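Local atomic coordinates of nucleoside diphosphate kinase (Aquifex aeolicus, PDB entry 3ZTP), a protein that probably makes nucleoside triphosphates other than ATP by passing the gamma phosphate of ATP to nucleoside diphosphates through a phosphorylated enzyme intermediate. Residues A[120-125]-A[129-134]; A[49-54]-A[61-66]. One frame throughout, in Å; residues are numbered along the deposited sequence. Where two conformers were deposited one is given.

Interaction 1 (A[120-125]-A[129-134]); sequences HASDSP and QYEICF. With SO4 (sulfate ion), chain D.
Gln129 meets Pro125 through the backbone: its N donates to Pro125 O at 3.0 Å, an i+4 to i bond in the first turn of helix 125-135. Proline suits this opening turn, where its nitrogen has no helical carbonyl to meet, and Ser124 before it holds the N-cap position. The side chain of Gln129 turns to the second subunit and packs on Gln129 there.

Glu131, two residues on, carries the contact. With CG beside the backbone N (chi1 -68°) and the chain extended beyond it, the buried carboxylate reaches the end of strand 119-121. Its OE1 is gripped twice, from opposite faces of the carboxylate plane. On one face His120 NE2 donates to Glu131 OE1 at 2.7 Å, almost straight (N-H...O 175°) and in the plane of the imidazole; on the other Ser122 OG donates to the same OE1, also at 2.7 Å. The two bonds should hold the carboxylate against turning, while Ser122 OG is itself bonded to Leu7 N of strand 3-10. Glu131 OE2 accepts a hydrogen bond from a water at 2.7 Å, and that water in turn accepts from Asp123 N. An acid long enough to span helix and strand suits the place, since it fixes the imidazole through NE2 and leaves His120 ND1 directed the other way, where it donates to sulfate O2 at 2.7 Å.

Further along the helix, Cys133 forms a disulfide with Cys133 of the second subunit, and Phe134 packs on helix 44-50.

A histidine positioned through NE2 by a glutamate, with ND1 facing an anion, is the active-site signature of nucleoside diphosphate kinases; His120 is probably the residue phosphorylated on ND1, and the sulfate probably marks the phosphate's place.

Interaction 2 (A[49-54]-A[61-66]); sequences EFYYVH and QELVEF. With SO4 (sulfate ion), chain D.
Tyr51 and Leu63 are brought together by different first torsions: Tyr51 sets CG beside its backbone N (chi1 -74°), swinging the ring toward helix 60-67, whereas Leu63 holds CG anti to its own N (chi1 174°) and brings its methyls to the ring. The two side chains cross at about a right angle. Leu63 CD2 sits over one face of the phenol, 3.9 Å from the centroid of the Tyr51 ring and 18° off the normal, a CH-pi contact displaced toward the rim, nearest Tyr51 CG at 3.7 Å. The other methyl, Leu63 CD1, lies 4.2 Å from Tyr51 CZ. Branched leucine suits the spot because it spreads two methyls along the ring. On the opposite face Phe50 CD2 stands 3.6 Å above the plane of the Tyr51 ring, so the phenol is clamped between its sequence neighbour and the facing helix.

Held flat in this way, the phenol sends its polar end to the anion: Tyr51 OH donates to sulfate O4, which lies at the ring edge near its plane, over a very short 2.5 Å. Tyrosine thus combines an apolar face with a donor. Replacing Tyr51 with an alanine would probably leave Leu63 CD2 without a surface to rest on and the sulfate short of one donor.

His54 adds a lesser contact, its ND1 4.3 Å from Leu63 CD2; within the turn His54 N donates to Tyr51 O at 2.9 Å.

The contact joins the end of helix 44-50 to helix 60-67, where Phe60 and Met67 also touch Tyr51. This helical pair borders the nucleotide cleft of the family; behind it Phe50 packs on strand 3-10 and helix 125-135, and Phe66 reaches helix 12-17.

Both interactions are partly buried and approach the same sulfate, from His120 ND1 in interaction 1 and from Tyr51 OH in interaction 2. Their chemistry differs with their place. Interaction 1 lies closer to the centre of the chain, where a polar network ties strand 119-121 to helix 125-135; interaction 2, further out, joins two helices by apolar packing. They share no helix or strand, yet they touch: Tyr130 OH probably bonds to Glu49 O at 2.8 Å, and Glu131 CG rests 3.6 Å from Phe50 CZ. Phe50, also edge-to-face with His120, thus links the two sides of the probable phosphate site.

Interaction 1 (A[120-125]-A[129-134])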
loop_
_atom_site.group_PDB
_atom_site.type_symbol
_atom_site.label_atom_id
_atom_site.label_comp_id
_atom_site.label_asym_id
_atom_site.label_seq_id
_atom_site.Cartn_x
_atom_site.Cartn_y
_atom_site.Cartn_z
ATOM N N HIS A 120 18.537 3.742 -10.904
ATOM C CA HIS A 120 19.068 4.340 -9.694
ATOM C C HIS A 120 19.459 3.214 -8.734
ATOM O O HIS A 120 18.709 2.242 -8.605
ATOM C CB HIS A 120 17.973 5.155 -8.992
ATOM C CG HIS A 120 18.339 5.561 -7.603
ATOM N ND1 HIS A 120 19.024 6.720 -7.336
ATOM C CD2 HIS A 120 18.159 4.942 -6.418
ATOM C CE1 HIS A 120 19.238 6.808 -6.034
ATOM N NE2 HIS A 120 18.722 5.743 -5.458
ATOM N N ALA A 121 20.570 3.358 -8.024
ATOM C CA ALA A 121 20.850 2.512 -6.863
ATOM C C ALA A 121 21.377 3.351 -5.725
ATOM O O ALA A 121 22.084 4.340 -5.944
ATOM C CB ALA A 121 21.853 1.413 -7.196
ATOM N N SER A 122 21.052 2.953 -4.507
ATOM C CA SER A 122 21.569 3.649 -3.326
ATOM C C SER A 122 23.101 3.691 -3.328
ATOM O O SER A 122 23.767 2.749 -3.736
ATOM C CB SER A 122 21.109 2.928 -2.057
ATOM O OG SER A 122 19.715 2.722 -2.046
ATOM N N ASP A 123 23.623 4.781 -2.793
ATOM C CA ASP A 123 25.052 5.094 -2.828
ATOM C C ASP A 123 25.809 4.505 -1.652
ATOM O O ASP A 123 26.983 4.194 -1.764
ATOM C CB ASP A 123 25.234 6.616 -2.814
ATOM C CG ASP A 123 26.698 7.042 -2.772
ATOM O OD1 ASP A 123 27.410 6.816 -3.770
ATOM O OD2 ASP A 123 27.123 7.636 -1.751
ATOM N N SER A 124 25.131 4.367 -0.526
ATOM C CA SER A 124 25.785 4.136 0.764
ATOM C C SER A 124 24.799 3.484 1.714
ATOM O O SER A 124 23.606 3.486 1.441
ATOM C CB SER A 124 26.238 5.462 1.364
ATOM O OG SER A 124 25.129 6.267 1.702
ATOM N N PRO A 125 25.269 2.975 2.858
ATOM C CA PRO A 125 24.326 2.387 3.818
ATOM C C PRO A 125 23.276 3.378 4.303
ATOM O O PRO A 125 22.110 3.019 4.445
ATOM C CB PRO A 125 25.244 1.976 4.983
ATOM C CG PRO A 125 26.540 1.680 4.343
ATOM C CD PRO A 125 26.671 2.712 3.243
ATOM N N GLN A 129 19.205 3.327 3.648
ATOM C CA GLN A 129 18.207 3.326 4.717
ATOM C C GLN A 129 17.113 4.365 4.428
ATOM O O GLN A 129 15.914 4.075 4.551
ATOM C CB GLN A 129 18.883 3.619 6.048
ATOM C CG GLN A 129 17.943 3.702 7.231
ATOM C CD GLN A 129 18.686 3.893 8.544
ATOM O OE1 GLN A 129 19.381 2.992 9.012
ATOM N NE2 GLN A 129 18.552 5.074 9.137
ATOM N N TYR A 130 17.515 5.578 4.085
ATOM C CA TYR A 130 16.561 6.628 3.726
ATOM C C TYR A 130 15.702 6.272 2.534
ATOM O O TYR A 130 14.480 6.429 2.538
ATOM C CB TYR A 130 17.305 7.939 3.403
ATOM C CG TYR A 130 16.394 9.041 2.870
ATOM C CD1 TYR A 130 15.584 9.739 3.728
ATOM C CD2 TYR A 130 16.338 9.364 1.511
ATOM C CE1 TYR A 130 14.743 10.731 3.271
ATOM C CE2 TYR A 130 15.483 10.359 1.043
ATOM C CZ TYR A 130 14.686 11.033 1.939
ATOM O OH TYR A 130 13.817 12.039 1.559
ATOM N N GLU A 131 16.340 5.799 1.476
ATOM C CA GLU A 131 15.642 5.542 0.245
ATOM C C GLU A 131 14.696 4.355 0.352
ATOM O O GLU A 131 13.574 4.399 -0.180
ATOM C CB GLU A 131 16.667 5.262 -0.851
ATOM C CG GLU A 131 17.493 6.502 -1.201
ATOM C CD GLU A 131 18.553 6.252 -2.243
ATOM O OE1 GLU A 131 18.640 5.141 -2.784
ATOM O OE2 GLU A 131 19.300 7.204 -2.528
ATOM N N ILE A 132 15.128 3.290 1.026
ATOM C CA ILE A 132 14.234 2.145 1.231
ATOM C C ILE A 132 12.999 2.593 1.987
ATOM O O ILE A 132 11.892 2.272 1.557
ATOM C CB ILE A 132 14.957 1.019 1.951
ATOM C CG1 ILE A 132 16.009 0.410 1.022
ATOM C CG2 ILE A 132 13.967 -0.036 2.400
ATOM C CD1 ILE A 132 16.958 -0.567 1.717
ATOM N N CYS A 133 13.156 3.318 3.091
ATOM C CA CYS A 133 12.007 3.791 3.857
ATOM C C CYS A 133 11.152 4.777 3.069
ATOM O O CYS A 133 9.942 4.890 3.304
ATOM C CB CYS A 133 12.475 4.432 5.160
ATOM S SG CYS A 133 13.035 3.222 6.383
ATOM N N PHE A 134 11.745 5.509 2.149
ATOM C CA PHE A 134 10.944 6.442 1.389
ATOM C C PHE A 134 9.907 5.706 0.543
ATOM O O PHE A 134 8.782 6.186 0.359
ATOM C CB PHE A 134 11.800 7.334 0.494
ATOM C CG PHE A 134 11.089 8.575 0.067
ATOM C CD1 PHE A 134 10.253 8.605 -1.031
ATOM C CD2 PHE A 134 11.197 9.700 0.843
ATOM C CE1 PHE A 134 9.565 9.766 -1.372
ATOM C CE2 PHE A 134 10.516 10.869 0.504
ATOM C CZ PHE A 134 9.692 10.887 -0.599
HETATM S S SO4 D . 19.975 8.664 -9.701
HETATM O O1 SO4 D . 20.712 7.608 -10.386
HETATM O O2 SO4 D . 20.472 8.783 -8.331
HETATM O O3 SO4 D . 20.180 9.971 -10.319
HETATM O O4 SO4 D . 18.565 8.387 -9.735
HETATM O O HOH W 1 21.925 7.173 -3.036
#

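Interaction 2 (A[49-54]-A[61-66])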
loop_
_atom_site.group_PDB
_atom_site.type_symbol
_atom_site.label_atom_id
_atom_site.label_comp_id
_atom_site.label_asym_id
_atom_site.label_seq_id
_atom_site.Cartn_x
_atom_site.Cartn_y
_atom_site.Cartn_z
ATOM N N GLU A 49 11.473 15.209 -2.910
ATOM C CA GLU A 49 11.826 14.793 -1.562
ATOM C C GLU A 49 12.784 13.610 -1.571
ATOM O O GLU A 49 13.720 13.568 -0.785
ATOM C CB GLU A 49 10.567 14.411 -0.780
ATOM C CG GLU A 49 9.677 15.604 -0.457
ATOM C CD GLU A 49 8.378 15.211 0.233
ATOM O OE1 GLU A 49 8.131 14.012 0.495
ATOM O OE2 GLU A 49 7.607 16.150 0.541
ATOM N N PHE A 50 12.542 12.643 -2.448
ATOM C CA PHE A 50 13.429 11.490 -2.537
ATOM C C PHE A 50 14.840 11.947 -2.863
ATOM O O PHE A 50 15.802 11.472 -2.272
ATOM C CB PHE A 50 12.912 10.522 -3.600
ATOM C CG PHE A 50 13.751 9.270 -3.747
ATOM C CD1 PHE A 50 13.480 8.152 -2.984
ATOM C CD2 PHE A 50 14.807 9.209 -4.633
ATOM C CE1 PHE A 50 14.229 6.999 -3.112
ATOM C CE2 PHE A 50 15.587 8.057 -4.741
ATOM C CZ PHE A 50 15.287 6.948 -3.976
ATOM N N TYR A 51 14.936 12.892 -3.791
ATOM C CA TYR A 51 16.219 13.421 -4.262
ATOM C C TYR A 51 16.617 14.737 -3.599
ATOM O O TYR A 51 17.345 15.543 -4.188
ATOM C CB TYR A 51 16.136 13.625 -5.775
ATOM C CG TYR A 51 16.179 12.344 -6.555
ATOM C CD1 TYR A 51 17.332 11.583 -6.605
ATOM C CD2 TYR A 51 15.076 11.903 -7.265
ATOM C CE1 TYR A 51 17.383 10.402 -7.342
ATOM C CE2 TYR A 51 15.124 10.748 -8.002
ATOM C CZ TYR A 51 16.277 10.005 -8.033
ATOM O OH TYR A 51 16.324 8.838 -8.779
ATOM N N TYR A 52 16.170 14.948 -2.371
ATOM C CA TYR A 52 16.407 16.231 -1.710
ATOM C C TYR A 52 17.874 16.632 -1.622
ATOM O O TYR A 52 18.196 17.819 -1.614
ATOM C CB TYR A 52 15.778 16.206 -0.316
ATOM C CG TYR A 52 16.618 15.518 0.733
ATOM C CD1 TYR A 52 16.541 14.145 0.929
ATOM C CD2 TYR A 52 17.473 16.251 1.552
ATOM C CE1 TYR A 52 17.302 13.516 1.893
ATOM C CE2 TYR A 52 18.238 15.634 2.519
ATOM C CZ TYR A 52 18.142 14.267 2.692
ATOM O OH TYR A 52 18.903 13.649 3.651
ATOM N N VAL A 53 18.774 15.661 -1.565
ATOM C CA VAL A 53 20.208 15.964 -1.498
ATOM C C VAL A 53 20.701 16.694 -2.755
ATOM O O VAL A 53 21.675 17.457 -2.707
ATOM C CB VAL A 53 21.031 14.676 -1.275
ATOM C CG1 VAL A 53 22.522 14.937 -1.469
ATOM C CG2 VAL A 53 20.765 14.129 0.122
ATOM N N HIS A 54 20.025 16.483 -3.877
ATOM C CA HIS A 54 20.436 17.062 -5.157
ATOM C C HIS A 54 19.795 18.414 -5.464
ATOM O O HIS A 54 20.001 18.964 -6.549
ATOM C CB HIS A 54 20.061 16.106 -6.296
ATOM C CG HIS A 54 20.582 14.716 -6.126
ATOM N ND1 HIS A 54 21.287 14.064 -7.114
ATOM C CD2 HIS A 54 20.487 13.845 -5.095
ATOM C CE1 HIS A 54 21.612 12.855 -6.696
ATOM N NE2 HIS A 54 21.141 12.698 -5.473
ATOM N N GLN A 61 15.879 20.102 -11.558
ATOM C CA GLN A 61 14.506 20.204 -12.027
ATOM C C GLN A 61 14.225 19.139 -13.103
ATOM O O GLN A 61 13.161 18.533 -13.118
ATOM C CB GLN A 61 14.203 21.598 -12.578
ATOM C CG GLN A 61 14.160 22.670 -11.491
ATOM C CD GLN A 61 13.140 22.358 -10.402
ATOM O OE1 GLN A 61 12.049 21.861 -10.682
ATOM N NE2 GLN A 61 13.496 22.643 -9.153
ATOM N N GLU A 62 15.184 18.910 -13.984
ATOM C CA GLU A 62 15.034 17.897 -15.025
ATOM C C GLU A 62 14.978 16.508 -14.417
ATOM O O GLU A 62 14.232 15.652 -14.901
ATOM C CB GLU A 62 16.180 17.987 -16.028
ATOM C CG GLU A 62 16.056 19.144 -17.014
ATOM C CD GLU A 62 16.672 20.449 -16.516
ATOM O OE1 GLU A 62 17.095 20.533 -15.336
ATOM O OE2 GLU A 62 16.724 21.411 -17.318
ATOM N N LEU A 63 15.790 16.246 -13.398
ATOM C CA LEU A 63 15.717 14.974 -12.682
ATOM C C LEU A 63 14.336 14.734 -12.092
ATOM O O LEU A 63 13.786 13.629 -12.195
ATOM C CB LEU A 63 16.757 14.914 -11.559
ATOM C CG LEU A 63 16.725 13.718 -10.623
ATOM C CD1 LEU A 63 17.017 12.412 -11.373
ATOM C CD2 LEU A 63 17.715 13.971 -9.497
ATOM N N VAL A 64 13.788 15.755 -11.439
ATOM C CA VAL A 64 12.495 15.609 -10.806
ATOM C C VAL A 64 11.417 15.386 -11.852
ATOM O O VAL A 64 10.561 14.514 -11.683
ATOM C CB VAL A 64 12.179 16.828 -9.965
ATOM C CG1 VAL A 64 10.694 16.873 -9.578
ATOM C CG2 VAL A 64 13.081 16.841 -8.742
ATOM N N GLU A 65 11.443 16.158 -12.935
ATOM C CA GLU A 65 10.459 15.987 -14.000
ATOM C C GLU A 65 10.565 14.580 -14.617
ATOM O O GLU A 65 9.571 13.884 -14.789
ATOM C CB GLU A 65 10.647 17.048 -15.103
ATOM C CG GLU A 65 9.698 16.852 -16.276
ATOM C CD GLU A 65 9.871 17.877 -17.387
ATOM O OE1 GLU A 65 11.026 18.210 -17.720
ATOM O OE2 GLU A 65 8.842 18.327 -17.941
ATOM N N PHE A 66 11.789 14.164 -14.933
ATOM C CA PHE A 66 12.009 12.856 -15.537
ATOM C C PHE A 66 11.492 11.739 -14.636
ATOM O O PHE A 66 10.778 10.836 -15.077
ATOM C CB PHE A 66 13.503 12.686 -15.812
ATOM C CG PHE A 66 13.898 11.306 -16.271
ATOM C CD1 PHE A 66 13.255 10.692 -17.336
ATOM C CD2 PHE A 66 14.937 10.645 -15.651
ATOM C CE1 PHE A 66 13.649 9.422 -17.758
ATOM C CE2 PHE A 66 15.343 9.397 -16.091
ATOM C CZ PHE A 66 14.692 8.789 -17.114
HETATM S S SO4 D . 19.975 8.664 -9.701
HETATM O O1 SO4 D . 20.712 7.608 -10.386
HETATM O O2 SO4 D . 20.472 8.783 -8.331
HETATM O O3 SO4 D . 20.180 9.971 -10.319
HETATM O O4 SO4 D . 18.565 8.387 -9.735
#